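Local coordinates for protein Alpha/beta hydrolase (Paenibacillus sp. VTT E-133280, PDB 6TJ2) that probably hydrolyses methyl salicylate, resembling tobacco salicylic acid binding protein 2 in structure and function, at residues Ile134-Phe139 / Gln223-Tyr228; Gly171-Thr176 / Glu205-Leu210; Ala64-Lys69 / Glu271-Ala276; Tyr230-Thr235 / Phe257-Gly262. One frame throughout, in Å; residues are numbered along the deposited sequence.

Overall arrangement
Interactions 1 and 4 lie in one parallel sheet of an alpha/beta hydrolase fold and share strand 226-231, which lies between strands 134-139 and 256-260. They touch, with centres about 18 Å apart. Interaction 3 joins helices 61-69 and 272-283; its centre is about 16 Å from that of interaction 4, and M275 packs on L231. Interaction 2, a short antiparallel pair, stands about 27 to 31 Å from the others, centre to centre, across the chain's middle. Along the chain interaction 3 spans all the rest, and interaction 2 falls within the span of interaction 1, in the long insertion between two neighbouring strands of the sheet, which probably forms a cap, as in relatives.

Interaction 1 of 4, residues Ile134-Phe139 / Gln223-Tyr228; sequences IKRIVF and QIPKSY
Strands 136-139 and 226-228 run parallel at 18°, with I137 opposite K226, V138 opposite S227 and F139 opposite Y228. I137 N to P225 O (3.0 Å), S227 N to I137 O and F139 N to S227 O (both 2.9 Å) form the ladder. On the I137 and F139 face, CG2 of I224 meets CG1 of I137 at 3.9 Å, the two side chains crossing at about a right angle, and also reaches CG2 of I134. CB of F139 rests against CD2 of Y228 at 3.5 Å, while the F139 carbonyl oxygen lies above the Y228 ring, displaced toward its rim. The phenol OH goes on to A142 O. R136 reaches over to the neighbouring strand, its chain bent at chi3 (-75°); CB of P225 sits over one face of the guanidinium, 3.3 Å from NH2. NH1 gives a bond of 3.1 Å to S227 OG, tilted 21° from the guanidinium plane. S227 OG is also bonded to A282 O, and NH1 forms a salt bridge with D184 of the second subunit. A single serine hydroxyl thus couples the arginine to the C-terminal helix, and the buried charge is probably offset by the neighbouring subunit's aspartate.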
# COMPACT_ATOMS: atom_id res chain seq x y z
N ILE A 134 -7.22 -5.44 -30.52
CA ILE A 134 -7.16 -5.45 -29.04
C ILE A 134 -8.21 -4.51 -28.45
O ILE A 134 -8.22 -3.31 -28.81
CB ILE A 134 -5.73 -5.10 -28.60
CG1 ILE A 134 -4.71 -6.12 -29.12
CG2 ILE A 134 -5.69 -4.99 -27.08
CD1 ILE A 134 -3.30 -5.62 -29.00
N LYS A 135 -9.04 -5.05 -27.57
CA LYS A 135 -10.05 -4.27 -26.83
C LYS A 135 -9.40 -3.47 -25.68
O LYS A 135 -9.79 -2.32 -25.43
CB LYS A 135 -11.14 -5.22 -26.34
CG LYS A 135 -12.26 -4.59 -25.49
CD LYS A 135 -13.03 -5.64 -24.71
CE LYS A 135 -14.42 -5.94 -25.17
NZ LYS A 135 -15.20 -4.70 -25.42
N ARG A 136 -8.50 -4.10 -24.93
CA ARG A 136 -7.91 -3.54 -23.70
C ARG A 136 -6.64 -4.33 -23.42
O ARG A 136 -6.60 -5.55 -23.71
CB ARG A 136 -8.92 -3.61 -22.55
CG ARG A 136 -8.42 -3.08 -21.21
CD ARG A 136 -9.52 -2.92 -20.17
NE ARG A 136 -10.37 -1.79 -20.41
CZ ARG A 136 -10.17 -0.55 -19.89
NH1 ARG A 136 -9.18 -0.17 -19.05
NH2 ARG A 136 -11.05 0.38 -20.24
N ILE A 137 -5.65 -3.66 -22.88
CA ILE A 137 -4.35 -4.27 -22.51
C ILE A 137 -4.25 -4.27 -20.99
O ILE A 137 -4.43 -3.19 -20.36
CB ILE A 137 -3.20 -3.54 -23.17
CG1 ILE A 137 -3.35 -3.45 -24.68
CG2 ILE A 137 -1.91 -4.19 -22.76
CD1 ILE A 137 -2.36 -2.45 -25.30
N VAL A 138 -4.03 -5.42 -20.38
CA VAL A 138 -3.99 -5.56 -18.92
C VAL A 138 -2.60 -6.00 -18.52
O VAL A 138 -2.15 -7.07 -18.96
CB VAL A 138 -5.07 -6.54 -18.40
CG1 VAL A 138 -4.95 -6.69 -16.89
CG2 VAL A 138 -6.45 -6.06 -18.80
N PHE A 139 -1.96 -5.21 -17.72
CA PHE A 139 -0.67 -5.54 -17.10
C PHE A 139 -0.92 -6.12 -15.73
O PHE A 139 -1.43 -5.40 -14.86
CB PHE A 139 0.21 -4.30 -16.99
CG PHE A 139 0.67 -3.77 -18.32
CD1 PHE A 139 1.97 -3.99 -18.75
CD2 PHE A 139 -0.16 -3.06 -19.15
CE1 PHE A 139 2.39 -3.54 -19.98
CE2 PHE A 139 0.24 -2.60 -20.38
CZ PHE A 139 1.52 -2.89 -20.81
N GLN A 223 -3.99 4.34 -28.57
CA GLN A 223 -5.14 4.89 -27.80
C GLN A 223 -5.91 3.78 -27.08
O GLN A 223 -6.98 4.02 -26.48
CB GLN A 223 -5.97 5.73 -28.79
CG GLN A 223 -5.22 6.97 -29.23
CD GLN A 223 -4.89 7.81 -28.02
OE1 GLN A 223 -3.75 7.90 -27.58
NE2 GLN A 223 -5.92 8.39 -27.43
N ILE A 224 -5.36 2.59 -27.01
CA ILE A 224 -6.08 1.42 -26.48
C ILE A 224 -6.13 1.54 -24.95
O ILE A 224 -5.13 1.91 -24.36
CB ILE A 224 -5.36 0.14 -26.93
CG1 ILE A 224 -5.31 0.02 -28.45
CG2 ILE A 224 -6.01 -1.09 -26.31
CD1 ILE A 224 -4.40 -1.09 -28.93
N PRO A 225 -7.28 1.28 -24.35
CA PRO A 225 -7.38 1.38 -22.90
C PRO A 225 -6.48 0.36 -22.19
O PRO A 225 -6.22 -0.74 -22.72
CB PRO A 225 -8.84 1.04 -22.59
CG PRO A 225 -9.59 1.04 -23.87
CD PRO A 225 -8.56 0.96 -24.96
N LYS A 226 -5.92 0.77 -21.07
CA LYS A 226 -5.02 -0.06 -20.26
C LYS A 226 -5.55 -0.21 -18.85
O LYS A 226 -6.16 0.72 -18.30
CB LYS A 226 -3.64 0.58 -20.20
CG LYS A 226 -2.94 0.68 -21.56
CD LYS A 226 -1.83 1.71 -21.63
CE LYS A 226 -2.39 3.05 -22.06
NZ LYS A 226 -2.47 3.06 -23.54
N SER A 227 -5.22 -1.34 -18.25
CA SER A 227 -5.41 -1.61 -16.82
C SER A 227 -4.15 -2.17 -16.22
O SER A 227 -3.32 -2.78 -16.94
CB SER A 227 -6.53 -2.60 -16.58
OG SER A 227 -7.74 -2.15 -17.17
N TYR A 228 -4.01 -1.99 -14.92
CA TYR A 228 -2.93 -2.61 -14.15
C TYR A 228 -3.57 -3.31 -12.99
O TYR A 228 -4.25 -2.68 -12.15
CB TYR A 228 -1.89 -1.59 -13.68
CG TYR A 228 -0.55 -2.21 -13.34
CD1 TYR A 228 -0.35 -2.91 -12.15
CD2 TYR A 228 0.52 -2.15 -14.23
CE1 TYR A 228 0.82 -3.56 -11.87
CE2 TYR A 228 1.72 -2.81 -13.95
CZ TYR A 228 1.84 -3.54 -12.81
OH TYR A 228 3.03 -4.20 -12.55

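Interaction 2 of 4, residues Gly171-Thr176 / Glu205-Leu210; sequences GNNTIT and EPATPL
The side-chain amide of N173 has the methyl of A207 to one side of its plane and the hydroxyl of T208 close to the plane, off its outer end. Its CG stands anti to the backbone N (chi1 -162°), which places CG on the side of A207 and T208. R167 of helix 157-170 and N89 also touch this side chain. The other flat group, the carboxylate of E205, turns away from the pair: OE2 bonds to H82 NE2 and OE1 to W54 N.

Between these groups runs a small antiparallel ladder. I175 and E205 make the hydrogen-bonded pair, I175 N to E205 O and E205 N to I175 O, both 2.9 Å. T174 and P206 form the non-hydrogen-bonded pair, and CA of T174 comes within 3.2 Å of E205 O. Beyond them A207 N bonds to N173 O at 2.9 Å, extending the link one residue beyond the strands.

Beneath the ladder the side chain of I175 meets that of L210 tip to tip, CD1 to CD2 at 4.1 Å, and CD1 lies equally far from CB of A207. T174 turns its OG1 back to N172 OD1 (2.6 Å), closing the turn after helix 157-170.

Backbone N-H...O bonds carry the polar grip between the segments, and I175 and A207 pack toward helix 157-170. E205 O takes both an N-H and a CA-H, while the E205 carboxylate, buried, is satisfied by groups of the W54 and H82 loops and so ties the pair to them.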
# COMPACT_ATOMS: atom_id res chain seq x y z
N GLY A 171 26.77 -20.36 -18.50
CA GLY A 171 27.54 -20.71 -19.70
C GLY A 171 26.66 -21.09 -20.89
O GLY A 171 27.17 -21.61 -21.86
N ASN A 172 25.34 -20.90 -20.85
CA ASN A 172 24.45 -21.25 -21.98
C ASN A 172 23.37 -20.18 -22.17
O ASN A 172 22.34 -20.49 -22.76
CB ASN A 172 23.84 -22.64 -21.85
CG ASN A 172 22.90 -22.76 -20.68
OD1 ASN A 172 22.64 -21.80 -19.95
ND2 ASN A 172 22.40 -23.97 -20.49
N ASN A 173 23.60 -18.98 -21.64
CA ASN A 173 22.67 -17.86 -21.89
C ASN A 173 21.32 -18.12 -21.22
O ASN A 173 20.34 -17.62 -21.75
CB ASN A 173 22.49 -17.56 -23.37
CG ASN A 173 21.91 -16.19 -23.64
OD1 ASN A 173 21.00 -16.04 -24.48
ND2 ASN A 173 22.44 -15.19 -22.97
N THR A 174 21.31 -18.73 -20.04
CA THR A 174 20.06 -18.92 -19.29
C THR A 174 20.23 -18.39 -17.87
O THR A 174 21.35 -18.26 -17.34
CB THR A 174 19.55 -20.35 -19.28
OG1 THR A 174 20.45 -21.23 -18.58
CG2 THR A 174 19.32 -20.89 -20.69
N ILE A 175 19.09 -18.06 -17.26
CA ILE A 175 19.07 -17.68 -15.84
C ILE A 175 18.18 -18.66 -15.12
O ILE A 175 16.99 -18.79 -15.44
CB ILE A 175 18.52 -16.26 -15.68
CG1 ILE A 175 19.47 -15.25 -16.33
CG2 ILE A 175 18.31 -15.96 -14.20
CD1 ILE A 175 18.86 -13.84 -16.48
N THR A 176 18.76 -19.33 -14.14
CA THR A 176 18.02 -20.19 -13.21
C THR A 176 17.88 -19.45 -11.89
O THR A 176 18.91 -19.10 -11.29
CB THR A 176 18.70 -21.55 -13.02
OG1 THR A 176 18.82 -22.19 -14.29
CG2 THR A 176 17.94 -22.44 -12.06
N GLU A 205 15.39 -19.50 -17.74
CA GLU A 205 14.91 -18.50 -18.70
C GLU A 205 16.01 -18.19 -19.71
O GLU A 205 17.09 -17.74 -19.33
CB GLU A 205 14.52 -17.22 -17.96
CG GLU A 205 13.87 -16.19 -18.89
CD GLU A 205 12.47 -16.57 -19.37
OE1 GLU A 205 11.94 -17.62 -19.00
OE2 GLU A 205 11.90 -15.79 -20.19
N PRO A 206 15.71 -18.26 -21.01
CA PRO A 206 16.64 -17.74 -22.02
C PRO A 206 16.84 -16.24 -21.82
O PRO A 206 15.86 -15.50 -21.68
CB PRO A 206 15.95 -18.00 -23.35
CG PRO A 206 14.91 -19.05 -23.08
CD PRO A 206 14.52 -18.85 -21.62
N ALA A 207 18.09 -15.77 -21.74
CA ALA A 207 18.35 -14.47 -21.12
C ALA A 207 18.23 -13.31 -22.10
O ALA A 207 18.00 -12.19 -21.65
CB ALA A 207 19.71 -14.45 -20.49
N THR A 208 18.46 -13.48 -23.39
CA THR A 208 18.57 -12.33 -24.30
C THR A 208 17.36 -11.39 -24.21
O THR A 208 17.54 -10.18 -24.10
CB THR A 208 18.88 -12.75 -25.72
OG1 THR A 208 20.14 -13.44 -25.69
CG2 THR A 208 18.81 -11.60 -26.69
N PRO A 209 16.11 -11.88 -24.22
CA PRO A 209 14.98 -10.97 -24.26
C PRO A 209 14.87 -10.10 -23.01
O PRO A 209 14.16 -9.08 -23.10
CB PRO A 209 13.77 -11.90 -24.42
CG PRO A 209 14.34 -13.13 -25.07
CD PRO A 209 15.71 -13.28 -24.41
N LEU A 210 15.43 -10.52 -21.91
CA LEU A 210 15.35 -9.72 -20.66
C LEU A 210 16.26 -8.50 -20.75
O LEU A 210 16.01 -7.51 -20.07
CB LEU A 210 15.73 -10.60 -19.48
CG LEU A 210 14.65 -11.54 -18.95
CD1 LEU A 210 14.13 -12.49 -20.02
CD2 LEU A 210 15.23 -12.35 -17.78

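Interaction 3 of 4, residues Ala64-Lys69 / Glu271-Ala276; sequences ASELRK and EPKMMA
Two helices of the alpha/beta hydrolase fold, 61-69 after the first sheet strand and the C-terminal helix 272-283, meet where E66 and L67 lie against P272, K273 and A276. Their short axes come within 8.1 Å at a crossing angle of -62°, near enough for backbone atoms to join the packing. No hydrogen bond spans the contact; it is held by van der Waals contact.

E66 lies over the first turn of the second helix, and a bend at chi2 (-62°) sets the position of its CD. CG rests 3.7 Å from CB of P272, with the two side chains crossing obliquely, and about as far from K273 N. CB meets the CB of A276 at 3.9 Å, and OE1 touches the start of the K273 chain, 3.8 Å from its CB. OE2 turns back to its own helix, where K69 NZ approaches it at 2.8 Å from above the carboxylate plane in a salt bridge. K273 NZ, of opposite charge, remains 6.2 Å from E66 OE1, not in contact with it. An alanine at E66 would probably leave K69 without its salt-bridge mate and open a gap beside the P272 ring and the flank of K273.

Deeper in, L67 also touches V74 of strand 73-75 and H72, while P272 leans on E62 and T63. CB of A276 meets the end of L67: it is 3.7 Å from CG of L67, and CD2 of the leucine lies 3.6 Å from the A276 carbonyl oxygen.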
# COMPACT_ATOMS: atom_id res chain seq x y z
N ALA A 64 -7.19 -19.88 -15.81
CA ALA A 64 -7.93 -19.95 -17.09
C ALA A 64 -9.20 -20.83 -16.95
O ALA A 64 -10.21 -20.45 -17.50
CB ALA A 64 -6.99 -20.48 -18.18
N SER A 65 -9.06 -21.93 -16.24
CA SER A 65 -10.21 -22.84 -16.02
C SER A 65 -11.30 -22.07 -15.29
O SER A 65 -12.50 -22.16 -15.66
CB SER A 65 -9.81 -24.01 -15.21
OG SER A 65 -10.94 -24.78 -14.87
N GLU A 66 -10.97 -21.27 -14.29
CA GLU A 66 -12.00 -20.48 -13.55
C GLU A 66 -12.60 -19.40 -14.44
O GLU A 66 -13.80 -19.09 -14.32
CB GLU A 66 -11.43 -19.95 -12.24
CG GLU A 66 -11.13 -21.04 -11.24
CD GLU A 66 -12.31 -21.86 -10.78
OE1 GLU A 66 -13.37 -21.27 -10.60
OE2 GLU A 66 -12.10 -23.08 -10.53
N LEU A 67 -11.81 -18.74 -15.28
CA LEU A 67 -12.36 -17.76 -16.24
C LEU A 67 -13.34 -18.43 -17.18
O LEU A 67 -14.40 -17.81 -17.47
CB LEU A 67 -11.24 -17.09 -17.02
CG LEU A 67 -10.51 -15.97 -16.29
CD1 LEU A 67 -9.22 -15.62 -17.07
CD2 LEU A 67 -11.38 -14.76 -16.11
N ARG A 68 -13.04 -19.64 -17.64
CA ARG A 68 -13.95 -20.32 -18.59
C ARG A 68 -15.27 -20.67 -17.87
O ARG A 68 -16.32 -20.58 -18.50
CB ARG A 68 -13.29 -21.56 -19.18
CG ARG A 68 -12.15 -21.24 -20.13
CD ARG A 68 -11.54 -22.47 -20.78
NE ARG A 68 -10.29 -22.13 -21.45
CZ ARG A 68 -9.08 -22.39 -21.03
NH1 ARG A 68 -8.87 -23.17 -19.98
NH2 ARG A 68 -8.03 -21.89 -21.66
N LYS A 69 -15.21 -21.00 -16.59
CA LYS A 69 -16.45 -21.31 -15.82
C LYS A 69 -17.32 -20.07 -15.73
O LYS A 69 -18.55 -20.26 -15.57
CB LYS A 69 -16.12 -21.83 -14.43
CG LYS A 69 -15.45 -23.19 -14.39
CD LYS A 69 -15.08 -23.53 -12.95
CE LYS A 69 -14.28 -24.80 -12.80
NZ LYS A 69 -13.98 -25.03 -11.37
N GLU A 271 -5.59 -19.54 -5.55
CA GLU A 271 -6.83 -18.77 -5.49
C GLU A 271 -7.28 -18.42 -6.87
O GLU A 271 -7.52 -17.25 -7.17
CB GLU A 271 -6.66 -17.50 -4.63
CG GLU A 271 -6.29 -17.79 -3.19
CD GLU A 271 -7.38 -18.42 -2.33
OE1 GLU A 271 -8.56 -18.44 -2.73
OE2 GLU A 271 -7.05 -18.87 -1.16
N PRO A 272 -7.48 -19.40 -7.77
CA PRO A 272 -7.78 -19.10 -9.16
C PRO A 272 -9.14 -18.44 -9.34
O PRO A 272 -9.31 -17.68 -10.30
CB PRO A 272 -7.68 -20.46 -9.89
CG PRO A 272 -7.93 -21.48 -8.76
CD PRO A 272 -7.30 -20.84 -7.53
N LYS A 273 -10.15 -18.76 -8.52
CA LYS A 273 -11.46 -18.12 -8.70
C LYS A 273 -11.35 -16.64 -8.39
O LYS A 273 -11.87 -15.81 -9.14
CB LYS A 273 -12.49 -18.82 -7.81
CG LYS A 273 -13.90 -18.28 -7.97
CD LYS A 273 -14.87 -18.86 -6.96
CE LYS A 273 -16.09 -17.99 -6.76
NZ LYS A 273 -17.30 -18.82 -6.53
N MET A 274 -10.68 -16.32 -7.29
CA MET A 274 -10.46 -14.91 -6.93
C MET A 274 -9.65 -14.19 -8.03
O MET A 274 -10.00 -13.06 -8.45
CB MET A 274 -9.72 -14.85 -5.60
CG MET A 274 -9.47 -13.45 -5.13
SD MET A 274 -8.16 -13.36 -3.88
CE MET A 274 -6.75 -13.56 -4.98
N MET A 275 -8.64 -14.84 -8.57
CA MET A 275 -7.84 -14.24 -9.65
C MET A 275 -8.65 -14.01 -10.91
O MET A 275 -8.54 -12.94 -11.54
CB MET A 275 -6.59 -15.07 -9.98
CG MET A 275 -5.57 -15.10 -8.88
SD MET A 275 -4.98 -13.43 -8.35
CE MET A 275 -4.72 -12.70 -9.96
N ALA A 276 -9.48 -14.97 -11.29
CA ALA A 276 -10.37 -14.81 -12.45
C ALA A 276 -11.27 -13.60 -12.24
O ALA A 276 -11.43 -12.78 -13.14
CB ALA A 276 -11.16 -16.08 -12.65

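Interaction 4 of 4, residues Tyr230-Thr235 / Phe257-Gly262; sequences YLTEDT and FIEGKG
E233 and K261 meet through a salt bridge, K261 NZ to E233 OE1 at 3.1 Å, with the ammonium above the carboxylate plane. Water 1 donates to OE1 and to T232 OG1, itself bonded to E259 OE1 of the third subunit, and accepts from G262 N; water 2 links E233 OE2 with K261 NZ. Beside them CG2 of T232 packs on CG of E259 at 3.5 Å.

Beneath lies the parallel ladder: Y230 N to I258 O (3.0 Å), G260 N to Y230 O (2.9 Å) and T232 N to G260 O (3.0 Å). E233 N bonds to G262 O at 2.9 Å, as the L231-D234 turn leaves the strand. CB of L231 lies 3.4 Å from G262 O, and CD1 and CD2 lie against the G262 and G260 backbones; a side chain at either glycine would crowd them. CB of Y230 touches CE1 of F257 (3.7 Å), both rings meeting H245.

An alanine at E233 would probably leave K261 without its ion pair, water 1 without one of its two acceptors and E259 N of the third subunit without its acceptor.

The turn presents D234, whose OD2 bonds to H264 ND1, consistent with the acid of a Ser-His-Asp triad. In this beta-alpha-beta unit strand 256-260 is outermost within this chain, met by the second subunit, with helix 244-250 against Y230 and helix 272-283 against L231 and I258.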
# COMPACT_ATOMS: atom_id res chain seq x y z
N TYR A 230 -2.69 -5.41 -9.70
CA TYR A 230 -1.59 -5.48 -8.75
C TYR A 230 -1.96 -6.30 -7.56
O TYR A 230 -3.00 -5.99 -6.94
CB TYR A 230 -1.19 -4.07 -8.32
CG TYR A 230 -0.10 -4.00 -7.30
CD1 TYR A 230 -0.33 -3.36 -6.11
CD2 TYR A 230 1.14 -4.60 -7.50
CE1 TYR A 230 0.67 -3.22 -5.18
CE2 TYR A 230 2.12 -4.53 -6.53
CZ TYR A 230 1.89 -3.83 -5.38
OH TYR A 230 2.94 -3.74 -4.47
N LEU A 231 -1.14 -7.25 -7.18
CA LEU A 231 -1.29 -8.00 -5.94
C LEU A 231 -0.28 -7.49 -4.92
O LEU A 231 0.90 -7.37 -5.21
CB LEU A 231 -1.14 -9.50 -6.14
CG LEU A 231 -2.00 -10.12 -7.24
CD1 LEU A 231 -1.75 -11.62 -7.33
CD2 LEU A 231 -3.49 -9.85 -7.00
N THR A 232 -0.76 -7.15 -3.72
CA THR A 232 0.04 -6.27 -2.83
C THR A 232 1.20 -6.98 -2.13
O THR A 232 2.02 -6.25 -1.57
CB THR A 232 -0.84 -5.60 -1.79
OG1 THR A 232 -1.36 -6.57 -0.88
CG2 THR A 232 -1.98 -4.80 -2.40
N GLU A 233 1.33 -8.30 -2.21
CA GLU A 233 2.49 -9.00 -1.65
C GLU A 233 3.41 -9.45 -2.80
O GLU A 233 4.32 -10.25 -2.55
CB GLU A 233 2.07 -10.16 -0.76
CG GLU A 233 1.58 -9.70 0.63
CD GLU A 233 0.79 -10.76 1.32
OE1 GLU A 233 -0.30 -11.13 0.82
OE2 GLU A 233 1.23 -11.24 2.39
N ASP A 234 3.26 -8.88 -4.01
CA ASP A 234 4.16 -9.29 -5.12
C ASP A 234 5.48 -8.53 -4.98
O ASP A 234 5.54 -7.28 -5.13
CB ASP A 234 3.50 -9.03 -6.46
CG ASP A 234 4.31 -9.67 -7.57
OD1 ASP A 234 5.54 -9.78 -7.42
OD2 ASP A 234 3.66 -10.14 -8.55
N THR A 235 6.54 -9.28 -4.72
CA THR A 235 7.88 -8.78 -4.47
C THR A 235 8.87 -9.35 -5.50
O THR A 235 10.07 -9.33 -5.25
CB THR A 235 8.33 -9.15 -3.07
OG1 THR A 235 8.20 -10.56 -2.86
CG2 THR A 235 7.51 -8.45 -2.03
N PHE A 257 -6.64 1.03 -12.38
CA PHE A 257 -5.98 0.29 -11.31
C PHE A 257 -6.95 -0.65 -10.62
O PHE A 257 -8.00 -0.20 -10.13
CB PHE A 257 -5.40 1.26 -10.28
CG PHE A 257 -4.69 0.59 -9.13
CD1 PHE A 257 -3.55 -0.19 -9.34
CD2 PHE A 257 -5.07 0.83 -7.81
CE1 PHE A 257 -2.92 -0.82 -8.29
CE2 PHE A 257 -4.43 0.22 -6.75
CZ PHE A 257 -3.32 -0.61 -6.98
N ILE A 258 -6.58 -1.91 -10.47
CA ILE A 258 -7.32 -2.94 -9.71
C ILE A 258 -6.35 -3.63 -8.77
O ILE A 258 -5.28 -4.06 -9.21
CB ILE A 258 -8.02 -3.95 -10.64
CG1 ILE A 258 -9.06 -3.25 -11.56
CG2 ILE A 258 -8.64 -5.07 -9.82
CD1 ILE A 258 -10.22 -2.59 -10.89
N GLU A 259 -6.68 -3.70 -7.50
CA GLU A 259 -5.82 -4.27 -6.46
C GLU A 259 -6.39 -5.57 -5.95
O GLU A 259 -7.60 -5.71 -5.77
CB GLU A 259 -5.75 -3.27 -5.30
CG GLU A 259 -4.78 -3.63 -4.18
CD GLU A 259 -5.07 -2.76 -2.93
OE1 GLU A 259 -6.09 -3.02 -2.22
OE2 GLU A 259 -4.23 -1.99 -2.64
N GLY A 260 -5.52 -6.50 -5.65
CA GLY A 260 -5.86 -7.73 -4.97
C GLY A 260 -4.81 -8.19 -4.01
O GLY A 260 -3.76 -7.54 -3.87
N LYS A 261 -5.10 -9.30 -3.36
CA LYS A 261 -4.20 -9.92 -2.39
C LYS A 261 -3.51 -11.12 -3.02
O LYS A 261 -4.17 -12.00 -3.56
CB LYS A 261 -5.02 -10.33 -1.16
CG LYS A 261 -4.23 -11.08 -0.09
CD LYS A 261 -4.94 -11.53 1.22
CE LYS A 261 -3.98 -11.95 2.34
NZ LYS A 261 -2.85 -10.99 2.57
N GLY A 262 -2.20 -11.15 -2.93
CA GLY A 262 -1.39 -12.26 -3.40
C GLY A 262 0.02 -11.88 -3.74
O GLY A 262 0.47 -10.80 -3.43
O HOH W 1 -1.44 -9.33 -0.91
O HOH W 2 -0.40 -12.31 4.21